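Local coordinates for protein isoaspartyl dipeptidase (Fervidobacterium islandicum, PDB 7CDH) that probably hydrolyses isoaspartyl (beta-aspartyl) dipeptides as a zinc-dependent M38 metallopeptidase, a role linked to protein repair, at residues Ala260-Thr264 / Ile265-Cys269; Ala309-Tyr312 / Thr313-Lys316; Ile355-Glu359 / Gln360-Ile364. All coordinates share one frame; numbering follows the deposited sequence.

In the fold
Along the chain the three contacts follow one another in series, and none nests in or crosses another. Contact 1 turns the loop that follows strand 245-248 into helix 264-273. Contact 2 is two successive turns of helix 309-318, and contact 3 closes the turn between strands 354-358 and 364-369. They nevertheless adjoin in space. Thr264, Ile265 and Ile268 of contact 1 pack on Thr313 of contact 2, so the two helices lie against each other. The same helix 309-318 turns its Trp311 and Arg315 to the hairpin of contact 3, whose first strand pairs with strand 51-59. Contacts 1 and 3 do not meet; the helix of contact 2 bridges them.

Contact 1: Ala260-Thr264 / Ile265-Cys269; sequences AEFTT and IDAIC
Thr263 and Asp266 make a local capping contact at the start of helix 264-273, where the loop after strand 245-248 runs into the helix. Thr263 is the N-cap residue. Thr263 N donates to Asp266 OD2 at 3.1 Å, meeting that oxygen on its anti side and 24° out of the carboxylate plane. In return Asp266 N points at Thr263 OG1 over a weak 3.4 Å bond. A chi1 of 74° sets OG1 between the backbone N and carbonyl carbon of Thr263, facing the first turn. Regular helical bonding starts here too, with Ala267 N reaching Thr263 O at 3.0 Å and Ile268 N reaching Thr264 O at 2.9 Å. Just before the cap, the Phe262 ring lies obliquely alongside the turn. Phe262 CE1 is 3.9 Å from Asp266 CB, and Phe262 CZ is equally close, 3.9 Å, to Ala267 CB; the ring and the Asp266 carboxylate are inclined by 31°. Ala267 also rests on Phe232 of helix 229-240. The Thr264 hydroxyl turns away from the cap to bond with Ser226 OG and Thr248 O. The reciprocal Thr263-Asp266 bonds are a capping box, with Phe262 and Ala267 in the positions of a hydrophobic staple.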
loop_
_atom_site.group_PDB
_atom_site.type_symbol
_atom_site.label_atom_id
_atom_site.label_comp_id
_atom_site.label_asym_id
_atom_site.label_seq_id
_atom_site.Cartn_x
_atom_site.Cartn_y
_atom_site.Cartn_z
ATOM N N ALA A 260 18.234 -17.995 -43.724
ATOM C CA ALA A 260 18.113 -19.202 -44.570
ATOM C C ALA A 260 19.483 -19.882 -44.707
ATOM O O ALA A 260 19.535 -20.907 -45.407
ATOM C CB ALA A 260 17.513 -18.847 -45.916
ATOM N N GLU A 261 20.534 -19.353 -44.060
ATOM C CA GLU A 261 21.877 -20.001 -43.975
ATOM C C GLU A 261 21.859 -21.056 -42.850
ATOM O O GLU A 261 21.861 -22.296 -43.158
ATOM C CB GLU A 261 22.972 -18.946 -43.761
ATOM C CG GLU A 261 24.360 -19.420 -44.176
ATOM C CD GLU A 261 24.822 -20.740 -43.575
ATOM O OE1 GLU A 261 25.392 -20.722 -42.462
ATOM O OE2 GLU A 261 24.603 -21.789 -44.217
ATOM N N PHE A 262 21.834 -20.584 -41.595
ATOM C CA PHE A 262 21.802 -21.390 -40.348
ATOM C C PHE A 262 20.371 -21.410 -39.799
ATOM O O PHE A 262 19.820 -20.378 -39.449
ATOM C CB PHE A 262 22.799 -20.847 -39.330
ATOM C CG PHE A 262 22.896 -21.728 -38.126
ATOM C CD1 PHE A 262 23.553 -22.948 -38.202
ATOM C CD2 PHE A 262 22.295 -21.365 -36.932
ATOM C CE1 PHE A 262 23.618 -23.795 -37.103
ATOM C CE2 PHE A 262 22.365 -22.206 -35.834
ATOM C CZ PHE A 262 23.009 -23.427 -35.921
ATOM N N THR A 263 19.772 -22.588 -39.752
ATOM C CA THR A 263 18.393 -22.774 -39.294
ATOM C C THR A 263 18.359 -23.759 -38.136
ATOM O O THR A 263 19.394 -24.370 -37.832
ATOM C CB THR A 263 17.524 -23.266 -40.441
ATOM O OG1 THR A 263 17.902 -24.632 -40.600
ATOM C CG2 THR A 263 17.731 -22.425 -41.682
ATOM N N THR A 264 17.178 -23.880 -37.532
ATOM C CA THR A 264 16.839 -24.900 -36.519
ATOM C C THR A 264 17.142 -26.303 -37.086
ATOM O O THR A 264 17.615 -27.147 -36.321
ATOM C CB THR A 264 15.413 -24.660 -36.009
ATOM O OG1 THR A 264 15.520 -23.499 -35.187
ATOM C CG2 THR A 264 14.876 -25.793 -35.163
ATOM N N ILE A 265 16.883 -26.559 -38.365
ATOM C CA ILE A 265 17.216 -27.873 -39.000
ATOM C C ILE A 265 18.730 -28.146 -38.851
ATOM O O ILE A 265 19.107 -29.237 -38.360
ATOM C CB ILE A 265 16.784 -27.962 -40.485
ATOM C CG1 ILE A 265 15.391 -27.393 -40.783
ATOM C CG2 ILE A 265 16.873 -29.411 -40.929
ATOM C CD1 ILE A 265 14.291 -28.072 -40.028
ATOM N N ASP A 266 19.581 -27.199 -39.241
ATOM C CA ASP A 266 21.051 -27.339 -39.097
ATOM C C ASP A 266 21.371 -27.567 -37.625
ATOM O O ASP A 266 22.169 -28.470 -37.304
ATOM C CB ASP A 266 21.786 -26.123 -39.651
ATOM C CG ASP A 266 21.484 -25.887 -41.123
ATOM O OD1 ASP A 266 21.536 -26.890 -41.915
ATOM O OD2 ASP A 266 21.159 -24.713 -41.469
ATOM N N ALA A 267 20.766 -26.770 -36.752
ATOM C CA ALA A 267 21.016 -26.828 -35.299
ATOM C C ALA A 267 20.759 -28.254 -34.787
ATOM O O ALA A 267 21.596 -28.792 -34.046
ATOM C CB ALA A 267 20.156 -25.787 -34.626
ATOM N N ILE A 268 19.628 -28.841 -35.145
ATOM C CA ILE A 268 19.208 -30.178 -34.633
ATOM C C ILE A 268 20.190 -31.254 -35.146
ATOM O O ILE A 268 20.484 -32.234 -34.398
ATOM C CB ILE A 268 17.750 -30.464 -35.043
ATOM C CG1 ILE A 268 16.802 -29.591 -34.226
ATOM C CG2 ILE A 268 17.397 -31.954 -34.933
ATOM C CD1 ILE A 268 15.369 -29.675 -34.670
ATOM N N CYS A 269 20.647 -31.107 -36.388
ATOM C CA CYS A 269 21.553 -32.077 -37.054
ATOM C C CYS A 269 22.920 -32.011 -36.384
ATOM O O CYS A 269 23.463 -33.072 -36.054
ATOM C CB CYS A 269 21.628 -31.841 -38.558
ATOM S SG CYS A 269 20.083 -32.315 -39.382
#

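Contact 2: Ala309-Tyr312 / Thr313-Lys316; sequences AVWY and TIRK
The first turns of helix 309-318 bring Ala309 against Thr313 and Trp311 against Arg315, side chains three and four residues apart meeting along them. Ala309 O accepts two bonds from Thr313. Thr313 OG1 approaches Ala309 O to 2.8 Å, while Thr313 N, 3.0 Å from the same Ala309 O, comes in above the carbonyl plane. With OG1 lying beside the backbone N of its own residue (chi1 -65°), the threonine hydroxyl folds back along the helix; it also has a weak bond to Leu250 N. On another flank the Trp311 indole meets two partners. Arg315 CG sits over the face of the Trp311 five-membered ring, 4.2 Å from the centroid and 19° off the normal, a CH-pi contact, and Arg315 CD follows at 3.6 Å from Trp311 NE1. Ile314 crosses the indole at about a right angle, its CG2 3.7 Å from Trp311 CZ3. In this amidohydrolase TIM-barrel fold the same indole packs on Leu54 and Leu57 of strand 51-59, and its NE1 bonds to Phe362 O. Arg315 bends at chi3 (75°) and sends its guanidinium to a salt bridge with Glu363. Farther round, Lys316 runs obliquely across one face of the Tyr312 ring, CG above the rim and CE 3.5 Å from Tyr312 OH. Its NZ continues to a hydrogen bond with a glycerol, probably from the crystallisation liquor.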
loop_
_atom_site.group_PDB
_atom_site.type_symbol
_atom_site.label_atom_id
_atom_site.label_comp_id
_atom_site.label_asym_id
_atom_site.label_seq_id
_atom_site.Cartn_x
_atom_site.Cartn_y
_atom_site.Cartn_z
ATOM N N ALA A 309 4.237 -25.214 -36.756
ATOM C CA ALA A 309 5.700 -25.248 -36.914
ATOM C C ALA A 309 6.310 -26.517 -36.289
ATOM O O ALA A 309 7.411 -26.890 -36.706
ATOM C CB ALA A 309 6.315 -24.018 -36.320
ATOM N N VAL A 310 5.670 -27.161 -35.321
ATOM C CA VAL A 310 6.370 -28.214 -34.548
ATOM C C VAL A 310 6.480 -29.472 -35.428
ATOM O O VAL A 310 7.598 -30.022 -35.590
ATOM C CB VAL A 310 5.689 -28.487 -33.201
ATOM C CG1 VAL A 310 6.136 -29.822 -32.629
ATOM C CG2 VAL A 310 5.984 -27.365 -32.209
ATOM N N TRP A 311 5.366 -29.917 -35.984
ATOM C CA TRP A 311 5.331 -31.141 -36.807
ATOM C C TRP A 311 6.024 -30.848 -38.142
ATOM O O TRP A 311 6.744 -31.722 -38.676
ATOM C CB TRP A 311 3.897 -31.629 -36.958
ATOM C CG TRP A 311 3.788 -32.904 -37.724
ATOM C CD1 TRP A 311 3.115 -33.083 -38.891
ATOM C CD2 TRP A 311 4.402 -34.161 -37.403
ATOM N NE1 TRP A 311 3.229 -34.373 -39.297
ATOM C CE2 TRP A 311 4.004 -35.065 -38.404
ATOM C CE3 TRP A 311 5.203 -34.622 -36.354
ATOM C CZ2 TRP A 311 4.403 -36.404 -38.402
ATOM C CZ3 TRP A 311 5.613 -35.935 -36.359
ATOM C CH2 TRP A 311 5.216 -36.815 -37.369
ATOM N N TYR A 312 5.896 -29.630 -38.630
ATOM C CA TYR A 312 6.609 -29.191 -39.846
ATOM C C TYR A 312 8.114 -29.401 -39.642
ATOM O O TYR A 312 8.774 -29.907 -40.574
ATOM C CB TYR A 312 6.264 -27.738 -40.164
ATOM C CG TYR A 312 6.913 -27.200 -41.412
ATOM C CD1 TYR A 312 6.435 -27.509 -42.672
ATOM C CD2 TYR A 312 8.019 -26.386 -41.334
ATOM C CE1 TYR A 312 7.025 -26.998 -43.815
ATOM C CE2 TYR A 312 8.631 -25.879 -42.459
ATOM C CZ TYR A 312 8.128 -26.180 -43.705
ATOM O OH TYR A 312 8.749 -25.658 -44.795
ATOM N N THR A 313 8.640 -28.971 -38.493
ATOM C CA THR A 313 10.102 -28.945 -38.197
ATOM C C THR A 313 10.576 -30.398 -38.048
ATOM O O THR A 313 11.571 -30.727 -38.650
ATOM C CB THR A 313 10.463 -28.011 -37.027
ATOM O OG1 THR A 313 10.154 -26.668 -37.437
ATOM C CG2 THR A 313 11.926 -28.071 -36.634
ATOM N N ILE A 314 9.809 -31.249 -37.387
ATOM C CA ILE A 314 10.108 -32.700 -37.269
ATOM C C ILE A 314 10.191 -33.330 -38.680
ATOM O O ILE A 314 11.148 -34.091 -38.944
ATOM C CB ILE A 314 9.070 -33.375 -36.370
ATOM C CG1 ILE A 314 9.234 -32.927 -34.919
ATOM C CG2 ILE A 314 9.136 -34.896 -36.489
ATOM C CD1 ILE A 314 8.047 -33.280 -34.054
ATOM N N ARG A 315 9.255 -33.010 -39.566
ATOM C CA ARG A 315 9.227 -33.531 -40.951
ATOM C C ARG A 315 10.469 -33.037 -41.708
ATOM O O ARG A 315 11.017 -33.829 -42.499
ATOM C CB ARG A 315 7.932 -33.145 -41.659
ATOM C CG ARG A 315 6.747 -33.995 -41.235
ATOM C CD ARG A 315 5.515 -33.697 -42.044
ATOM N NE ARG A 315 5.652 -34.281 -43.366
ATOM C CZ ARG A 315 4.670 -34.393 -44.269
ATOM N NH1 ARG A 315 3.453 -33.950 -43.999
ATOM N NH2 ARG A 315 4.915 -34.960 -45.443
ATOM N N LYS A 316 10.952 -31.820 -41.467
ATOM C CA LYS A 316 12.148 -31.329 -42.198
ATOM C C LYS A 316 13.401 -32.071 -41.723
ATOM O O LYS A 316 14.327 -32.240 -42.535
ATOM C CB LYS A 316 12.326 -29.815 -42.080
ATOM C CG LYS A 316 11.424 -28.986 -42.986
ATOM C CD LYS A 316 11.361 -29.426 -44.429
ATOM C CE LYS A 316 10.952 -28.299 -45.359
ATOM N NZ LYS A 316 10.156 -28.774 -46.520
#

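Contact 3: Ile355-Glu359 / Gln360-Ile364; sequences ILVDE and QSFEI
The Phe362 ring stands beside Val357, whose CG1 approaches it obliquely, 3.9 Å from Phe362 CD2; Asp358 O and Glu359 O also come at a slant, and Gln360 O lies at the ring edge in its plane. The ring belongs to the turn of a beta-hairpin that joins antiparallel strands 354-358 and 364-369. Phe362 takes the left-handed conformation (phi 68°, psi 27°), which helps bring the chain back, and its ring packs on Leu52 of the adjoining strand 51-59 and on Leu318 of helix 309-318. A second flat group, the Asp358 carboxylate, organises the turn through OD1. Gln360 N at 3.0 Å and Ser361 N at 3.1 Å reach Asp358 OD1 from opposite faces of the carboxylate plane; the first bond makes an Asx turn. Phe362 N adds a backbone bond to Asp358 O, while the Glu359 carboxylate forms a salt bridge with Lys9. Beyond the turn Asp358 N donates to Glu363 O at 3.0 Å, and Val357 faces Ile364 as a non-hydrogen-bonded pair, with Val357 CG2 4.2 Å from Ile364 CG1. Glu363 O also receives a CA-H...O contact from Val357 CA at 3.5 Å.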
loop_
_atom_site.group_PDB
_atom_site.type_symbol
_atom_site.label_atom_id
_atom_site.label_comp_id
_atom_site.label_asym_id
_atom_site.label_seq_id
_atom_site.Cartn_x
_atom_site.Cartn_y
_atom_site.Cartn_z
ATOM N N ILE A 355 -0.579 -39.095 -31.163
ATOM C CA ILE A 355 -0.997 -38.731 -32.544
ATOM C C ILE A 355 -0.849 -39.973 -33.429
ATOM O O ILE A 355 -0.005 -40.854 -33.173
ATOM C CB ILE A 355 -0.235 -37.511 -33.103
ATOM C CG1 ILE A 355 1.266 -37.755 -33.198
ATOM C CG2 ILE A 355 -0.548 -36.265 -32.295
ATOM C CD1 ILE A 355 2.036 -36.706 -33.999
ATOM N N LEU A 356 -1.699 -40.054 -34.425
ATOM C CA LEU A 356 -1.655 -41.115 -35.443
ATOM C C LEU A 356 -1.279 -40.442 -36.749
ATOM O O LEU A 356 -1.951 -39.498 -37.159
ATOM C CB LEU A 356 -3.022 -41.786 -35.485
ATOM C CG LEU A 356 -3.295 -42.726 -34.315
ATOM C CD1 LEU A 356 -4.779 -42.981 -34.169
ATOM C CD2 LEU A 356 -2.548 -44.045 -34.508
ATOM N N VAL A 357 -0.176 -40.877 -37.325
ATOM C CA VAL A 357 0.381 -40.302 -38.572
ATOM C C VAL A 357 0.259 -41.346 -39.682
ATOM O O VAL A 357 0.317 -42.550 -39.414
ATOM C CB VAL A 357 1.812 -39.879 -38.245
ATOM C CG1 VAL A 357 2.610 -39.531 -39.476
ATOM C CG2 VAL A 357 1.770 -38.723 -37.262
ATOM N N ASP A 358 -0.006 -40.908 -40.895
ATOM C CA ASP A 358 -0.011 -41.794 -42.083
ATOM C C ASP A 358 1.447 -42.177 -42.405
ATOM O O ASP A 358 2.285 -41.265 -42.510
ATOM C CB ASP A 358 -0.713 -41.070 -43.224
ATOM C CG ASP A 358 -0.899 -41.966 -44.419
ATOM O OD1 ASP A 358 0.117 -42.174 -45.153
ATOM O OD2 ASP A 358 -2.038 -42.474 -44.565
ATOM N N GLU A 359 1.770 -43.469 -42.527
ATOM C CA GLU A 359 3.181 -43.925 -42.677
ATOM C C GLU A 359 3.742 -43.491 -44.039
ATOM O O GLU A 359 4.955 -43.323 -44.123
ATOM C CB GLU A 359 3.306 -45.429 -42.448
ATOM C CG GLU A 359 2.597 -46.268 -43.503
ATOM C CD GLU A 359 2.671 -47.771 -43.294
ATOM O OE1 GLU A 359 3.351 -48.209 -42.325
ATOM O OE2 GLU A 359 2.061 -48.496 -44.117
ATOM N N GLN A 360 2.902 -43.260 -45.050
ATOM C CA GLN A 360 3.357 -42.794 -46.389
ATOM C C GLN A 360 3.538 -41.272 -46.351
ATOM O O GLN A 360 4.704 -40.829 -46.378
ATOM C CB GLN A 360 2.380 -43.230 -47.495
ATOM C CG GLN A 360 2.312 -44.740 -47.717
ATOM C CD GLN A 360 3.678 -45.374 -47.874
ATOM O OE1 GLN A 360 4.502 -44.944 -48.680
ATOM N NE2 GLN A 360 3.940 -46.410 -47.090
ATOM N N SER A 361 2.427 -40.519 -46.263
ATOM C CA SER A 361 2.373 -39.036 -46.378
ATOM C C SER A 361 2.887 -38.340 -45.102
ATOM O O SER A 361 3.374 -37.187 -45.201
ATOM C CB SER A 361 0.982 -38.590 -46.701
ATOM O OG SER A 361 0.150 -38.729 -45.563
ATOM N N PHE A 362 2.812 -38.994 -43.944
ATOM C CA PHE A 362 3.250 -38.427 -42.640
ATOM C C PHE A 362 2.317 -37.272 -42.220
ATOM O O PHE A 362 2.709 -36.398 -41.471
ATOM C CB PHE A 362 4.718 -38.005 -42.707
ATOM C CG PHE A 362 5.637 -39.007 -42.080
ATOM C CD1 PHE A 362 5.959 -40.181 -42.745
ATOM C CD2 PHE A 362 6.176 -38.782 -40.829
ATOM C CE1 PHE A 362 6.814 -41.108 -42.174
ATOM C CE2 PHE A 362 7.031 -39.710 -40.255
ATOM C CZ PHE A 362 7.341 -40.875 -40.925
ATOM N N GLU A 363 1.079 -37.296 -42.678
ATOM C CA GLU A 363 0.045 -36.305 -42.335
ATOM C C GLU A 363 -0.599 -36.749 -41.021
ATOM O O GLU A 363 -0.806 -37.973 -40.846
ATOM C CB GLU A 363 -0.921 -36.193 -43.512
ATOM C CG GLU A 363 -0.274 -35.602 -44.758
ATOM C CD GLU A 363 -0.433 -34.097 -44.927
ATOM O OE1 GLU A 363 -1.587 -33.658 -45.153
ATOM O OE2 GLU A 363 0.585 -33.365 -44.837
ATOM N N ILE A 364 -0.855 -35.807 -40.104
ATOM C CA ILE A 364 -1.544 -36.138 -38.823
ATOM C C ILE A 364 -3.000 -36.494 -39.162
ATOM O O ILE A 364 -3.678 -35.681 -39.801
ATOM C CB ILE A 364 -1.406 -35.009 -37.771
ATOM C CG1 ILE A 364 0.019 -34.930 -37.227
ATOM C CG2 ILE A 364 -2.399 -35.191 -36.623
ATOM C CD1 ILE A 364 0.408 -33.559 -36.799
#